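Local coordinates for hypothetical zinc-type alcohol dehydrogenase-like protein in PRE5-FET4 intergenic region (Saccharomyces cerevisiae, PDB 1PIW) that reduces a broad range of aromatic and aliphatic aldehydes to alcohols with NADPH, as a zinc-containing, medium-chain alcohol dehydrogenase that works as a homodimer, at residues L166-P171 with L246-A251; R271-S276 with S295-A300. All coordinates share one frame; numbering follows the deposited sequence.

How the interactions relate
Interactions 1 and 2 share one parallel sheet and one bound NADP, and their centres lie about 7 Å apart. Strands 244-249 and 270-274 are neighbours in it, with probable hydrogen bonds from Val273 N to Ile247 O (2.9 Å) and from Ile275 N to Val249 O (2.6 Å). The helix of 166-171 also reaches the residues of interaction 2: Pro171 touches Val273 and Ser299, and Thr167 touches Ile275. At the cofactor, 246-251 ends beside the adenosine and 271-276 beside the ribose on the nicotinamide side. The side chains of Ile275 and Val168 are about 8 and 10 Å from a bound zinc ion.

Interaction 1 of 2, residues L166-P171 with L246-A251; sequences LTVYSP and LIVVCA. With NAP (NADP nicotinamide-adenine-dinucleotide phosphate), chain E.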
ATOM      1  N   LEU A 166     -10.965  12.489  13.020  1.00 28.84           N
ATOM      2  CA  LEU A 166     -11.269  11.116  12.665  1.00 26.12           C
ATOM      3  C   LEU A 166     -10.549  10.695  11.392  1.00 26.56           C
ATOM      4  O   LEU A 166     -10.160   9.542  11.251  1.00 27.31           O
ATOM      5  CB  LEU A 166     -12.768  10.952  12.475  1.00 22.38           C
ATOM      6  CG  LEU A 166     -13.168   9.564  12.009  1.00 17.40           C
ATOM      7  CD1 LEU A 166     -12.755   8.602  13.073  1.00 18.04           C
ATOM      8  CD2 LEU A 166     -14.659   9.488  11.755  1.00 14.90           C
ATOM      9  N   THR A 167     -10.361  11.636  10.474  1.00 26.82           N
ATOM     10  CA  THR A 167      -9.705  11.339   9.204  1.00 29.00           C
ATOM     11  C   THR A 167      -8.244  10.880   9.292  1.00 28.55           C
ATOM     12  O   THR A 167      -7.788  10.115   8.425  1.00 27.01           O
ATOM     13  CB  THR A 167      -9.834  12.540   8.233  1.00 29.90           C
ATOM     14  OG1 THR A 167     -11.130  12.515   7.624  1.00 30.95           O
ATOM     15  CG2 THR A 167      -8.794  12.477   7.141  1.00 30.80           C
ATOM     16  N   VAL A 168      -7.524  11.339  10.323  1.00 28.32           N
ATOM     17  CA  VAL A 168      -6.122  10.939  10.545  1.00 27.67           C
ATOM     18  C   VAL A 168      -6.130   9.786  11.507  1.00 28.37           C
ATOM     19  O   VAL A 168      -5.270   8.910  11.465  1.00 28.87           O
ATOM     20  CB  VAL A 168      -5.273  11.973  11.280  1.00 25.41           C
ATOM     21  CG1 VAL A 168      -3.906  12.038  10.646  1.00 23.40           C
ATOM     22  CG2 VAL A 168      -5.974  13.308  11.336  1.00 28.77           C
ATOM     23  N   TYR A 169      -7.101   9.806  12.406  1.00 29.55           N
ATOM     24  CA  TYR A 169      -7.180   8.763  13.399  1.00 31.17           C
ATOM     25  C   TYR A 169      -7.398   7.396  12.786  1.00 29.21           C
ATOM     26  O   TYR A 169      -6.708   6.450  13.135  1.00 27.15           O
ATOM     27  CB  TYR A 169      -8.275   9.064  14.422  1.00 33.19           C
ATOM     28  CG  TYR A 169      -8.385   7.983  15.466  1.00 34.20           C
ATOM     29  CD1 TYR A 169      -7.262   7.571  16.187  1.00 34.10           C
ATOM     30  CD2 TYR A 169      -9.594   7.349  15.713  1.00 34.52           C
ATOM     31  CE1 TYR A 169      -7.341   6.552  17.125  1.00 34.07           C
ATOM     32  CE2 TYR A 169      -9.686   6.325  16.649  1.00 36.53           C
ATOM     33  CZ  TYR A 169      -8.556   5.930  17.350  1.00 34.81           C
ATOM     34  OH  TYR A 169      -8.649   4.904  18.254  1.00 30.96           O
ATOM     35  N   SER A 170      -8.342   7.294  11.862  1.00 28.84           N
ATOM     36  CA  SER A 170      -8.615   6.009  11.242  1.00 31.73           C
ATOM     37  C   SER A 170      -7.366   5.391  10.605  1.00 33.79           C
ATOM     38  O   SER A 170      -7.015   4.245  10.898  1.00 34.56           O
ATOM     39  CB  SER A 170      -9.725   6.139  10.205  1.00 30.91           C
ATOM     40  OG  SER A 170     -10.386   4.903  10.055  1.00 28.99           O
ATOM     41  N   PRO A 171      -6.673   6.130   9.725  1.00 34.74           N
ATOM     42  CA  PRO A 171      -5.476   5.525   9.131  1.00 34.98           C
ATOM     43  C   PRO A 171      -4.390   5.209  10.163  1.00 34.62           C
ATOM     44  O   PRO A 171      -3.712   4.178  10.073  1.00 34.26           O
ATOM     45  CB  PRO A 171      -5.029   6.569   8.105  1.00 33.48           C
ATOM     46  CG  PRO A 171      -5.535   7.844   8.674  1.00 34.46           C
ATOM     47  CD  PRO A 171      -6.910   7.470   9.168  1.00 35.09           C
ATOM     48  N   LEU A 246       4.916   4.509   9.270  1.00 45.28           N
ATOM     49  CA  LEU A 246       3.715   5.005   8.624  1.00 42.25           C
ATOM     50  C   LEU A 246       3.791   6.509   8.391  1.00 41.30           C
ATOM     51  O   LEU A 246       4.290   7.246   9.236  1.00 41.90           O
ATOM     52  CB  LEU A 246       2.525   4.694   9.520  1.00 40.92           C
ATOM     53  CG  LEU A 246       1.250   5.477   9.265  1.00 40.54           C
ATOM     54  CD1 LEU A 246       0.561   4.888   8.066  1.00 41.40           C
ATOM     55  CD2 LEU A 246       0.354   5.417  10.482  1.00 40.88           C
ATOM     56  N   ILE A 247       3.302   6.955   7.240  1.00 39.37           N
ATOM     57  CA  ILE A 247       3.273   8.375   6.916  1.00 39.18           C
ATOM     58  C   ILE A 247       1.873   8.688   6.408  1.00 41.05           C
ATOM     59  O   ILE A 247       1.354   7.988   5.537  1.00 42.21           O
ATOM     60  CB  ILE A 247       4.284   8.746   5.814  1.00 37.39           C
ATOM     61  CG1 ILE A 247       5.688   8.807   6.388  1.00 36.64           C
ATOM     62  CG2 ILE A 247       3.937  10.092   5.212  1.00 37.12           C
ATOM     63  CD1 ILE A 247       6.717   9.268   5.380  1.00 36.38           C
ATOM     64  N   VAL A 248       1.259   9.730   6.957  1.00 41.20           N
ATOM     65  CA  VAL A 248      -0.079  10.125   6.542  1.00 42.36           C
ATOM     66  C   VAL A 248       0.028  11.462   5.829  1.00 45.10           C
ATOM     67  O   VAL A 248       0.550  12.422   6.387  1.00 46.96           O
ATOM     68  CB  VAL A 248      -1.030  10.272   7.756  1.00 39.97           C
ATOM     69  CG1 VAL A 248      -2.385  10.738   7.310  1.00 37.62           C
ATOM     70  CG2 VAL A 248      -1.172   8.956   8.464  1.00 39.81           C
ATOM     71  N   VAL A 249      -0.452  11.521   4.591  1.00 47.26           N
ATOM     72  CA  VAL A 249      -0.406  12.759   3.824  1.00 48.22           C
ATOM     73  C   VAL A 249      -1.729  13.484   4.004  1.00 48.85           C
ATOM     74  O   VAL A 249      -2.780  12.965   3.638  1.00 48.24           O
ATOM     75  CB  VAL A 249      -0.168  12.485   2.332  1.00 48.54           C
ATOM     76  CG1 VAL A 249      -0.015  13.802   1.578  1.00 47.60           C
ATOM     77  CG2 VAL A 249       1.075  11.630   2.164  1.00 47.34           C
ATOM     78  N   CYS A 250      -1.653  14.691   4.561  1.00 49.84           N
ATOM     79  CA  CYS A 250      -2.822  15.502   4.852  1.00 50.93           C
ATOM     80  C   CYS A 250      -2.869  16.825   4.121  1.00 49.96           C
ATOM     81  O   CYS A 250      -3.635  17.712   4.499  1.00 51.15           O
ATOM     82  CB  CYS A 250      -2.876  15.775   6.347  1.00 53.92           C
ATOM     83  SG  CYS A 250      -2.673  14.290   7.353  1.00 62.62           S
ATOM     84  N   ALA A 251      -2.063  16.962   3.079  1.00 48.80           N
ATOM     85  CA  ALA A 251      -2.027  18.199   2.310  1.00 49.62           C
ATOM     86  C   ALA A 251      -3.351  18.504   1.579  1.00 50.02           C
ATOM     87  O   ALA A 251      -4.097  17.587   1.234  1.00 49.76           O
ATOM     88  CB  ALA A 251      -0.883  18.133   1.312  1.00 49.13           C
TER
HETATM   89  PA  NAP E4292      -6.071  22.783   5.810  1.00 61.33           P
HETATM   90  O1A NAP E4292      -6.771  23.012   4.597  1.00 60.74           O
HETATM   91  O2A NAP E4292      -6.231  23.561   7.118  1.00 59.31           O
HETATM   92  O5B NAP E4292      -4.508  22.789   5.477  1.00 58.58           O
HETATM   93  C5B NAP E4292      -4.010  21.899   4.441  1.00 53.73           C
HETATM   94  C4B NAP E4292      -2.503  21.902   4.754  1.00 52.21           C
HETATM   95  O4B NAP E4292      -1.818  20.997   3.770  1.00 52.35           O
HETATM   96  C3B NAP E4292      -1.757  23.252   4.560  1.00 50.61           C
HETATM   97  O3B NAP E4292      -1.746  23.939   5.821  1.00 50.15           O
HETATM   98  C2B NAP E4292      -0.391  22.820   4.060  1.00 49.41           C
HETATM   99  O2B NAP E4292       0.507  22.413   5.086  1.00 41.45           O
HETATM  100  C1B NAP E4292      -0.712  21.627   3.118  1.00 50.83           C
HETATM  101  N9A NAP E4292      -0.921  22.120   1.727  1.00 51.26           N
HETATM  102  C8A NAP E4292      -1.809  23.020   1.163  1.00 50.38           C
HETATM  103  N7A NAP E4292      -1.659  23.195  -0.146  1.00 50.72           N
HETATM  104  C5A NAP E4292      -0.601  22.356  -0.465  1.00 51.18           C
HETATM  105  C6A NAP E4292       0.024  22.112  -1.712  1.00 51.10           C
HETATM  106  N6A NAP E4292      -0.287  22.664  -2.894  1.00 51.66           N
HETATM  107  N1A NAP E4292       1.084  21.199  -1.736  1.00 50.29           N
HETATM  108  C2A NAP E4292       1.503  20.556  -0.563  1.00 52.67           C
HETATM  109  N3A NAP E4292       0.912  20.774   0.682  1.00 53.20           N
HETATM  110  C4A NAP E4292      -0.142  21.685   0.684  1.00 51.93           C
HETATM  111  O3  NAP E4292      -6.231  21.289   6.267  1.00 62.17           O
HETATM  112  PN  NAP E4292      -7.362  20.222   6.120  1.00 60.44           P
HETATM  113  O1N NAP E4292      -8.684  20.821   6.326  1.00 57.93           O
HETATM  114  O2N NAP E4292      -6.968  19.142   7.034  1.00 62.79           O
HETATM  115  O5D NAP E4292      -7.224  19.797   4.621  1.00 60.84           O
HETATM  116  C5D NAP E4292      -8.350  19.146   4.024  1.00 65.21           C
HETATM  117  C4D NAP E4292      -7.842  18.140   3.055  1.00 67.16           C
HETATM  118  O4D NAP E4292      -8.152  16.836   3.604  1.00 67.97           O
HETATM  119  C3D NAP E4292      -8.577  18.227   1.694  1.00 69.16           C
HETATM  120  O3D NAP E4292      -7.692  18.007   0.580  1.00 68.06           O
HETATM  121  C2D NAP E4292      -9.661  17.183   1.829  1.00 70.36           C
HETATM  122  O2D NAP E4292     -10.091  16.673   0.592  1.00 74.31           O
HETATM  123  C1D NAP E4292      -9.034  16.129   2.669  1.00 70.74           C
HETATM  124  P2B NAP E4292       2.074  22.749   5.080  1.00 36.62           P
HETATM  125  O1X NAP E4292       2.719  21.685   4.213  1.00 30.85           O
HETATM  126  O2X NAP E4292       2.089  24.099   4.467  1.00 34.33           O
HETATM  127  O3X NAP E4292       2.506  22.643   6.507  1.00 31.81           O
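Pro171 O accepts a hydrogen bond from Asn175 ND2 and also borders the strand, lying 4.3 Å from Leu246 CD2. The remainder of the contact is apolar and buried. Val168 and Val248 meet through one methyl each, CG1 to CG1 at 3.9 Å, their side chains crossing at a slant. In Val248 this methyl is anti to the backbone N (chi1 177°). The same CG1 of Val248 lies 4.5 Å from Pro171 CG, so one methyl of Val248 faces both Val168 and, more loosely, Pro171. Further along, Val168 CG1 is 4.2 Å from Cys250 SG, and Ile191 of helix 190-202 closes against both of these side chains. Leu172, the next residue of the helix, adds to the cover over Leu246 and Val248.

The helix runs nearly antiparallel to the strand, at 155°, with 9.7 Å between the axes of the two short segments. Where strand 244-249 ends, the chain turns from packing to cofactor binding: Ala251 CA lies 3.2 Å from NADP O4B, and Ala251 CB 3.3 Å from N3A of the adenine. Thr167 and Cys250 belong to the same pocket. A helix laid on one face of a parallel sheet, with the carboxyl end of a strand opening onto the dinucleotide, is characteristic of the Rossmann-type coenzyme domain of zinc alcohol dehydrogenases.

Interaction 2 of 2, residues R271-S276 with S295-A300; sequences RIVSIS and SISYSA. With NAP (NADP nicotinamide-adenine-dinucleotide phosphate), chain E.
Val273 and Ser297 face each other as a pair in the parallel ladder that completes one edge of the Rossmann-type sheet within this chain. Val273 spreads its two methyls over the neighbouring strand: CG2 meets Ser297 OG at 3.5 Å, while CG1, anti to the backbone N (chi1 178°), reaches forward to Ser299 CB at 3.6 Å. Arg271 and Ser295 share this face; the aliphatic part of Arg271 passes Ser295 OG, then its extended chain leads away to place NH1 on Asn175 OD1. On the other face Ile272 sits beside Ile296, CB to CG1 at 4.3 Å, and Ser274 is paired with Tyr298.

Four backbone hydrogen bonds hold the strands in register, donors alternating between Ile272, Ser297, Ser274 and Ser299. The one from Ile272 N to Ser295 O is the straightest (169°); the last, from Ser299 N to Ser274 O (3.0 Å), carries the pairing just past the end of strand 295-298. Ile296 and Ser297 also pair antiparallel with a strand of the second subunit, so the sheet continues through the dimer.

Beyond the ladder both segments line the NADP pocket. Ile275 CD1 lies against Ser299, though its exact placement is doubtful, and the carbonyl oxygens of Ser274, Ile275 and Ser276 approach the Tyr298 ring at a slant, with CE1 3.4 Å from Ser276 O. Ile275 O ends 3.7 Å from C1D of the nicotinamide-side ribose.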
ATOM      1  N   ARG A 271       4.256   2.004   5.400  1.00 41.93           N
ATOM      2  CA  ARG A 271       3.074   2.330   4.626  1.00 42.32           C
ATOM      3  C   ARG A 271       2.786   3.819   4.531  1.00 41.88           C
ATOM      4  O   ARG A 271       2.856   4.556   5.519  1.00 42.68           O
ATOM      5  CB  ARG A 271       1.847   1.624   5.211  1.00 42.38           C
ATOM      6  CG  ARG A 271       2.031   0.140   5.503  1.00 43.30           C
ATOM      7  CD  ARG A 271       0.724  -0.464   5.989  1.00 44.97           C
ATOM      8  NE  ARG A 271       0.895  -1.779   6.596  1.00 47.66           N
ATOM      9  CZ  ARG A 271      -0.094  -2.488   7.139  1.00 49.24           C
ATOM     10  NH1 ARG A 271      -1.335  -2.018   7.148  1.00 48.75           N
ATOM     11  NH2 ARG A 271       0.158  -3.666   7.693  1.00 51.79           N
ATOM     12  N   ILE A 272       2.442   4.243   3.320  1.00 39.85           N
ATOM     13  CA  ILE A 272       2.105   5.620   3.046  1.00 36.87           C
ATOM     14  C   ILE A 272       0.605   5.672   2.789  1.00 35.93           C
ATOM     15  O   ILE A 272       0.088   5.001   1.900  1.00 36.36           O
ATOM     16  CB  ILE A 272       2.883   6.134   1.812  1.00 36.51           C
ATOM     17  CG1 ILE A 272       4.384   5.930   2.052  1.00 36.82           C
ATOM     18  CG2 ILE A 272       2.581   7.599   1.568  1.00 33.02           C
ATOM     19  CD1 ILE A 272       5.294   6.556   1.018  1.00 35.86           C
ATOM     20  N   VAL A 273      -0.098   6.440   3.606  1.00 34.44           N
ATOM     21  CA  VAL A 273      -1.531   6.590   3.448  1.00 32.03           C
ATOM     22  C   VAL A 273      -1.849   8.062   3.297  1.00 31.93           C
ATOM     23  O   VAL A 273      -1.623   8.856   4.202  1.00 30.87           O
ATOM     24  CB  VAL A 273      -2.304   6.053   4.652  1.00 29.87           C
ATOM     25  CG1 VAL A 273      -3.787   6.292   4.454  1.00 29.37           C
ATOM     26  CG2 VAL A 273      -2.039   4.585   4.811  1.00 28.52           C
ATOM     27  N   SER A 274      -2.358   8.415   2.127  1.00 33.15           N
ATOM     28  CA  SER A 274      -2.724   9.780   1.819  1.00 33.10           C
ATOM     29  C   SER A 274      -4.160   9.960   2.248  1.00 35.16           C
ATOM     30  O   SER A 274      -5.006   9.085   2.055  1.00 33.73           O
ATOM     31  CB  SER A 274      -2.589  10.029   0.331  1.00 30.96           C
ATOM     32  OG  SER A 274      -3.456  11.058  -0.067  1.00 34.87           O
ATOM     33  N   ILE A 275      -4.430  11.113   2.831  1.00 38.49           N
ATOM     34  CA  ILE A 275      -5.749  11.426   3.339  1.00 40.84           C
ATOM     35  C   ILE A 275      -6.480  12.483   2.515  1.00 43.16           C
ATOM     36  O   ILE A 275      -7.693  12.669   2.657  1.00 43.30           O
ATOM     37  CB  ILE A 275      -5.608  11.882   4.810  1.00 41.49           C
ATOM     38  CG1 ILE A 275      -6.154  10.780   5.720  1.00 43.22           C
ATOM     39  CG2 ILE A 275      -6.189  13.285   5.023  1.00 39.53           C
ATOM     40  CD1 ILE A 275      -7.436  10.137   5.233  1.00 45.34           C
ATOM     41  N   SER A 276      -5.743  13.137   1.621  1.00 44.89           N
ATOM     42  CA  SER A 276      -6.297  14.210   0.813  1.00 47.35           C
ATOM     43  C   SER A 276      -7.119  13.892  -0.424  1.00 49.05           C
ATOM     44  O   SER A 276      -7.024  12.824  -1.032  1.00 48.26           O
ATOM     45  CB  SER A 276      -5.180  15.188   0.424  1.00 47.43           C
ATOM     46  OG  SER A 276      -4.170  14.557  -0.341  1.00 48.40           O
ATOM     47  N   SER A 295       4.039   0.375   0.901  1.00 46.10           N
ATOM     48  CA  SER A 295       2.699   0.379   0.342  1.00 47.15           C
ATOM     49  C   SER A 295       2.062   1.750   0.409  1.00 47.82           C
ATOM     50  O   SER A 295       2.093   2.409   1.453  1.00 49.70           O
ATOM     51  CB  SER A 295       1.809  -0.624   1.086  1.00 49.51           C
ATOM     52  OG  SER A 295       1.679  -0.299   2.463  1.00 50.27           O
ATOM     53  N   ILE A 296       1.486   2.187  -0.706  1.00 46.36           N
ATOM     54  CA  ILE A 296       0.809   3.477  -0.737  1.00 43.92           C
ATOM     55  C   ILE A 296      -0.687   3.208  -0.859  1.00 42.03           C
ATOM     56  O   ILE A 296      -1.098   2.282  -1.555  1.00 41.37           O
ATOM     57  CB  ILE A 296       1.255   4.329  -1.938  1.00 43.95           C
ATOM     58  CG1 ILE A 296       0.654   5.728  -1.824  1.00 43.81           C
ATOM     59  CG2 ILE A 296       0.791   3.693  -3.231  1.00 43.59           C
ATOM     60  CD1 ILE A 296       0.993   6.632  -2.978  1.00 44.80           C
ATOM     61  N   SER A 297      -1.497   4.001  -0.164  1.00 40.70           N
ATOM     62  CA  SER A 297      -2.943   3.834  -0.220  1.00 38.77           C
ATOM     63  C   SER A 297      -3.667   5.094   0.230  1.00 37.72           C
ATOM     64  O   SER A 297      -3.121   5.904   0.971  1.00 37.85           O
ATOM     65  CB  SER A 297      -3.386   2.678   0.666  1.00 38.62           C
ATOM     66  OG  SER A 297      -3.582   3.126   1.994  1.00 39.46           O
ATOM     67  N   TYR A 298      -4.907   5.226  -0.231  1.00 37.09           N
ATOM     68  CA  TYR A 298      -5.784   6.350   0.066  1.00 36.64           C
ATOM     69  C   TYR A 298      -6.768   5.970   1.178  1.00 36.19           C
ATOM     70  O   TYR A 298      -7.203   4.829   1.242  1.00 37.00           O
ATOM     71  CB  TYR A 298      -6.570   6.725  -1.198  1.00 36.65           C
ATOM     72  CG  TYR A 298      -7.709   7.683  -0.919  1.00 37.89           C
ATOM     73  CD1 TYR A 298      -7.448   8.998  -0.544  1.00 35.76           C
ATOM     74  CD2 TYR A 298      -9.048   7.252  -0.952  1.00 37.41           C
ATOM     75  CE1 TYR A 298      -8.476   9.866  -0.202  1.00 37.18           C
ATOM     76  CE2 TYR A 298     -10.093   8.118  -0.606  1.00 36.14           C
ATOM     77  CZ  TYR A 298      -9.791   9.431  -0.228  1.00 37.06           C
ATOM     78  OH  TYR A 298     -10.774  10.323   0.155  1.00 35.64           O
ATOM     79  N   SER A 299      -7.134   6.917   2.041  1.00 35.77           N
ATOM     80  CA  SER A 299      -8.075   6.621   3.123  1.00 36.13           C
ATOM     81  C   SER A 299      -9.201   7.640   3.256  1.00 37.94           C
ATOM     82  O   SER A 299      -8.993   8.845   3.095  1.00 40.15           O
ATOM     83  CB  SER A 299      -7.336   6.518   4.457  1.00 36.14           C
ATOM     84  OG  SER A 299      -8.247   6.380   5.533  1.00 34.97           O
ATOM     85  N   ALA A 300     -10.398   7.147   3.556  1.00 38.92           N
ATOM     86  CA  ALA A 300     -11.580   7.990   3.717  1.00 39.24           C
ATOM     87  C   ALA A 300     -11.712   8.432   5.158  1.00 41.35           C
ATOM     88  O   ALA A 300     -10.729   8.448   5.915  1.00 45.94           O
ATOM     89  CB  ALA A 300     -12.804   7.226   3.336  1.00 39.79           C
TER
HETATM   90  PA  NAP E4292      -6.071  22.783   5.810  1.00 61.33           P
HETATM   91  O1A NAP E4292      -6.771  23.012   4.597  1.00 60.74           O
HETATM   92  O2A NAP E4292      -6.231  23.561   7.118  1.00 59.31           O
HETATM   93  O5B NAP E4292      -4.508  22.789   5.477  1.00 58.58           O
HETATM   94  C5B NAP E4292      -4.010  21.899   4.441  1.00 53.73           C
HETATM   95  C4B NAP E4292      -2.503  21.902   4.754  1.00 52.21           C
HETATM   96  O4B NAP E4292      -1.818  20.997   3.770  1.00 52.35           O
HETATM   97  C3B NAP E4292      -1.757  23.252   4.560  1.00 50.61           C
HETATM   98  O3B NAP E4292      -1.746  23.939   5.821  1.00 50.15           O
HETATM   99  C2B NAP E4292      -0.391  22.820   4.060  1.00 49.41           C
HETATM  100  O2B NAP E4292       0.507  22.413   5.086  1.00 41.45           O
HETATM  101  C1B NAP E4292      -0.712  21.627   3.118  1.00 50.83           C
HETATM  102  N9A NAP E4292      -0.921  22.120   1.727  1.00 51.26           N
HETATM  103  C8A NAP E4292      -1.809  23.020   1.163  1.00 50.38           C
HETATM  104  N7A NAP E4292      -1.659  23.195  -0.146  1.00 50.72           N
HETATM  105  C5A NAP E4292      -0.601  22.356  -0.465  1.00 51.18           C
HETATM  106  C6A NAP E4292       0.024  22.112  -1.712  1.00 51.10           C
HETATM  107  N6A NAP E4292      -0.287  22.664  -2.894  1.00 51.66           N
HETATM  108  N1A NAP E4292       1.084  21.199  -1.736  1.00 50.29           N
HETATM  109  C2A NAP E4292       1.503  20.556  -0.563  1.00 52.67           C
HETATM  110  N3A NAP E4292       0.912  20.774   0.682  1.00 53.20           N
HETATM  111  C4A NAP E4292      -0.142  21.685   0.684  1.00 51.93           C
HETATM  112  O3  NAP E4292      -6.231  21.289   6.267  1.00 62.17           O
HETATM  113  PN  NAP E4292      -7.362  20.222   6.120  1.00 60.44           P
HETATM  114  O1N NAP E4292      -8.684  20.821   6.326  1.00 57.93           O
HETATM  115  O2N NAP E4292      -6.968  19.142   7.034  1.00 62.79           O
HETATM  116  O5D NAP E4292      -7.224  19.797   4.621  1.00 60.84           O
HETATM  117  C5D NAP E4292      -8.350  19.146   4.024  1.00 65.21           C
HETATM  118  C4D NAP E4292      -7.842  18.140   3.055  1.00 67.16           C
HETATM  119  O4D NAP E4292      -8.152  16.836   3.604  1.00 67.97           O
HETATM  120  C3D NAP E4292      -8.577  18.227   1.694  1.00 69.16           C
HETATM  121  O3D NAP E4292      -7.692  18.007   0.580  1.00 68.06           O
HETATM  122  C2D NAP E4292      -9.661  17.183   1.829  1.00 70.36           C
HETATM  123  O2D NAP E4292     -10.091  16.673   0.592  1.00 74.31           O
HETATM  124  C1D NAP E4292      -9.034  16.129   2.669  1.00 70.74           C
HETATM  125  P2B NAP E4292       2.074  22.749   5.080  1.00 36.62           P
HETATM  126  O1X NAP E4292       2.719  21.685   4.213  1.00 30.85           O
HETATM  127  O2X NAP E4292       2.089  24.099   4.467  1.00 34.33           O
HETATM  128  O3X NAP E4292       2.506  22.643   6.507  1.00 31.81           O